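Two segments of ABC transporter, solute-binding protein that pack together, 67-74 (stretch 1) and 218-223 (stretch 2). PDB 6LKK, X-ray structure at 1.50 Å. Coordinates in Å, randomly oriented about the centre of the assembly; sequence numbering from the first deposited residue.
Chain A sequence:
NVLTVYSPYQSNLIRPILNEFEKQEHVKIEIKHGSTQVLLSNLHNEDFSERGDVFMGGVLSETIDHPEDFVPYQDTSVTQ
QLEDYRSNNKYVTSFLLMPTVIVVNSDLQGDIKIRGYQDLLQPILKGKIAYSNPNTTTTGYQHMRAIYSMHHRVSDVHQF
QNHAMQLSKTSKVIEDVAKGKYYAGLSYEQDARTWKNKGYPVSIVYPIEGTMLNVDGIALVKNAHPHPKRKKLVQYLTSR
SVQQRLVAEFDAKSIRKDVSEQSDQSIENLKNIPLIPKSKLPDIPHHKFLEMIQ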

# COMPACT_ATOMS: atom_id res chain seq x y z
N PRO A 67 -5.81 -17.67 -5.51
CA PRO A 67 -6.83 -17.12 -6.42
C PRO A 67 -8.18 -17.80 -6.31
O PRO A 67 -9.20 -17.18 -6.65
CB PRO A 67 -6.21 -17.32 -7.81
CG PRO A 67 -5.10 -18.31 -7.62
CD PRO A 67 -4.60 -18.11 -6.23
N GLU A 68 -8.23 -19.05 -5.84
CA GLU A 68 -9.51 -19.73 -5.68
C GLU A 68 -10.42 -19.04 -4.67
O GLU A 68 -11.62 -19.30 -4.65
CB GLU A 68 -9.28 -21.19 -5.25
CG GLU A 68 -8.51 -21.36 -3.94
CD GLU A 68 -7.01 -21.48 -4.14
OE1 GLU A 68 -6.50 -20.99 -5.17
OE2 GLU A 68 -6.33 -22.07 -3.27
N ASP A 69 -9.87 -18.16 -3.84
CA ASP A 69 -10.66 -17.44 -2.85
C ASP A 69 -11.33 -16.19 -3.41
O ASP A 69 -11.98 -15.47 -2.65
CB ASP A 69 -9.77 -17.04 -1.66
CG ASP A 69 -9.29 -18.23 -0.87
OD1 ASP A 69 -9.93 -19.30 -0.95
OD2 ASP A 69 -8.27 -18.10 -0.16
N PHE A 70 -11.21 -15.94 -4.71
CA PHE A 70 -11.73 -14.72 -5.31
C PHE A 70 -12.47 -15.06 -6.60
O PHE A 70 -12.32 -16.15 -7.16
CB PHE A 70 -10.60 -13.72 -5.59
CG PHE A 70 -9.89 -13.26 -4.35
CD1 PHE A 70 -8.83 -13.98 -3.84
CD2 PHE A 70 -10.31 -12.12 -3.69
CE1 PHE A 70 -8.18 -13.57 -2.69
CE2 PHE A 70 -9.66 -11.70 -2.54
CZ PHE A 70 -8.60 -12.42 -2.04
N VAL A 71 -13.28 -14.11 -7.04
CA VAL A 71 -14.11 -14.26 -8.24
C VAL A 71 -13.45 -13.52 -9.38
O VAL A 71 -13.05 -12.35 -9.19
CB VAL A 71 -15.54 -13.74 -7.99
CG1 VAL A 71 -16.39 -13.87 -9.26
CG2 VAL A 71 -16.19 -14.48 -6.83
N PRO A 72 -13.31 -14.11 -10.57
CA PRO A 72 -12.75 -13.36 -11.70
C PRO A 72 -13.67 -12.22 -12.10
O PRO A 72 -14.80 -12.44 -12.55
CB PRO A 72 -12.65 -14.42 -12.81
CG PRO A 72 -12.76 -15.73 -12.13
CD PRO A 72 -13.62 -15.50 -10.93
N TYR A 73 -13.19 -10.99 -11.92
CA TYR A 73 -13.99 -9.81 -12.21
C TYR A 73 -13.11 -8.57 -12.26
O TYR A 73 -12.25 -8.37 -11.40
CB TYR A 73 -15.08 -9.63 -11.16
CG TYR A 73 -15.97 -8.43 -11.40
CD1 TYR A 73 -16.99 -8.48 -12.34
CD2 TYR A 73 -15.79 -7.26 -10.69
CE1 TYR A 73 -17.80 -7.39 -12.57
CE2 TYR A 73 -16.60 -6.16 -10.91
CZ TYR A 73 -17.61 -6.23 -11.85
OH TYR A 73 -18.42 -5.14 -12.08
N GLN A 74 -13.32 -7.74 -13.28
CA GLN A 74 -12.74 -6.41 -13.33
C GLN A 74 -13.84 -5.43 -13.71
O GLN A 74 -14.66 -5.72 -14.58
CB GLN A 74 -11.59 -6.32 -14.32
CG GLN A 74 -10.36 -7.11 -13.92
CD GLN A 74 -9.19 -6.86 -14.85
OE1 GLN A 74 -9.32 -6.18 -15.87
NE2 GLN A 74 -8.03 -7.42 -14.51
N ILE A 218 -8.52 -3.98 -6.02
CA ILE A 218 -9.80 -4.36 -5.43
C ILE A 218 -10.22 -5.69 -6.05
O ILE A 218 -10.11 -5.88 -7.26
CB ILE A 218 -10.89 -3.30 -5.67
CG1 ILE A 218 -10.54 -1.99 -4.97
CG2 ILE A 218 -12.24 -3.80 -5.17
CD1 ILE A 218 -11.38 -0.82 -5.44
N ALA A 219 -10.74 -6.59 -5.21
CA ALA A 219 -11.15 -7.91 -5.66
C ALA A 219 -12.43 -8.33 -4.97
O ALA A 219 -12.70 -7.95 -3.82
CB ALA A 219 -10.05 -8.96 -5.40
N LEU A 220 -13.23 -9.13 -5.68
CA LEU A 220 -14.43 -9.74 -5.12
C LEU A 220 -14.06 -11.08 -4.47
O LEU A 220 -13.38 -11.90 -5.09
CB LEU A 220 -15.49 -9.96 -6.20
CG LEU A 220 -16.03 -8.72 -6.92
CD1 LEU A 220 -17.16 -9.12 -7.87
CD2 LEU A 220 -16.52 -7.67 -5.93
N VAL A 221 -14.51 -11.28 -3.24
CA VAL A 221 -14.18 -12.47 -2.47
C VAL A 221 -15.20 -13.56 -2.78
O VAL A 221 -16.41 -13.32 -2.81
CB VAL A 221 -14.16 -12.15 -0.96
CG1 VAL A 221 -13.92 -13.41 -0.14
CG2 VAL A 221 -13.09 -11.11 -0.67
N LYS A 222 -14.71 -14.78 -2.99
CA LYS A 222 -15.59 -15.91 -3.25
C LYS A 222 -16.23 -16.35 -1.94
O LYS A 222 -15.54 -16.72 -0.99
CB LYS A 222 -14.81 -17.06 -3.88
CG LYS A 222 -15.70 -18.21 -4.33
CD LYS A 222 -14.91 -19.37 -4.91
CE LYS A 222 -14.38 -19.05 -6.30
NZ LYS A 222 -13.45 -20.11 -6.79
N ASN A 223 -17.56 -16.31 -1.89
CA ASN A 223 -18.30 -16.68 -0.70
C ASN A 223 -19.62 -17.32 -1.11
O ASN A 223 -19.95 -17.40 -2.30
CB ASN A 223 -18.52 -15.47 0.22
CG ASN A 223 -19.24 -14.33 -0.48
OD1 ASN A 223 -19.90 -14.53 -1.50
ND2 ASN A 223 -19.11 -13.13 0.07
O HOH W 1 -12.69 -9.83 -8.34
O HOH W 2 -12.19 -6.49 -9.28

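The polar frame of this contact is built largely on backbone atoms. Lys 222 N donates to Asp 69 O at 2.8 Å with an N-H...O angle of 167°, and Val 71 N donates to Leu 220 O at 2.9 Å and 163°. Both bonds are short and nearly straight, and they run in opposite directions across the gap, so each segment gives one amide and one carbonyl. Between them sits the antiparallel, non-hydrogen-bonded pair of Phe 70 and Val 221, whose CA atoms are 4.4 Å apart. That close approach also brings Phe 70 CA to 3.3 Å from Leu 220 O, a CA-H...O contact with an angle of 120° at the hydrogen, so this carbonyl receives the amide of Val 71 and lies against the preceding alpha carbon as well.

A third direct bond comes from a side chain. The CA-to-CB bond of Lys 222 points toward the other segment, and the chain continues to Glu 68, its NZ donating to Glu 68 O at 2.9 Å. The partner is a main-chain carbonyl, so this is a hydrogen bond to backbone. Its chain is extended except at chi3, near -74°. The same residue thus holds two successive carbonyls, Asp 69 O with its amide and Glu 68 O with its ammonium group. These carbonyls belong to a short 3-10 turn, closed by Phe 70 N donating to Pro 67 O at 3.1 Å, which leads directly into the paired residues.

Beyond the amide of Val 71 the direct bonds give way to water. Water 1 accepts from Leu 220 N at 2.8 Å and donates to Val 71 O at 2.7 Å, filling the place where a direct amide-to-carbonyl bond would close the pair. Water 2 continues the pattern, donating to Tyr 73 O at 2.8 Å and to Ile 218 O at 3.0 Å. Two carbonyls cannot bond to each other, and a water with two protons to give satisfies both. The rule is economical: where the segments separate, solvent extends the polar connection.

Packing then fills in around this frame. Val 71 and Leu 220 share a face of the sheet, with Val 71 CB 4.2 Å from Leu 220 CB, and Val 71 CG2 also lies 3.9 Å from Lys 222 CA. Leu 220 has the largest area covered by the opposing segment, and its CD1 meets Tyr 73 CD2 at 3.6 Å, so the leucine packs against residues on both sides of Pro 72, which itself makes no contact. The CA-to-CB bond of Phe 70 points away overall, although CB lies 3.4 Å from Leu 220 O, and the ring finds neighbours on the other segment: CD2 is 3.6 Å from Ala 219 CB, and CE2 is 4.0 Å from Val 221 CG2. Altogether the two segments bury 469 Å², summed over both sides. As a design lesson, backbone bonds and bridging waters coincide with the register, a few apolar side chains pack beside them, and one lysine adds a bond from its side chain.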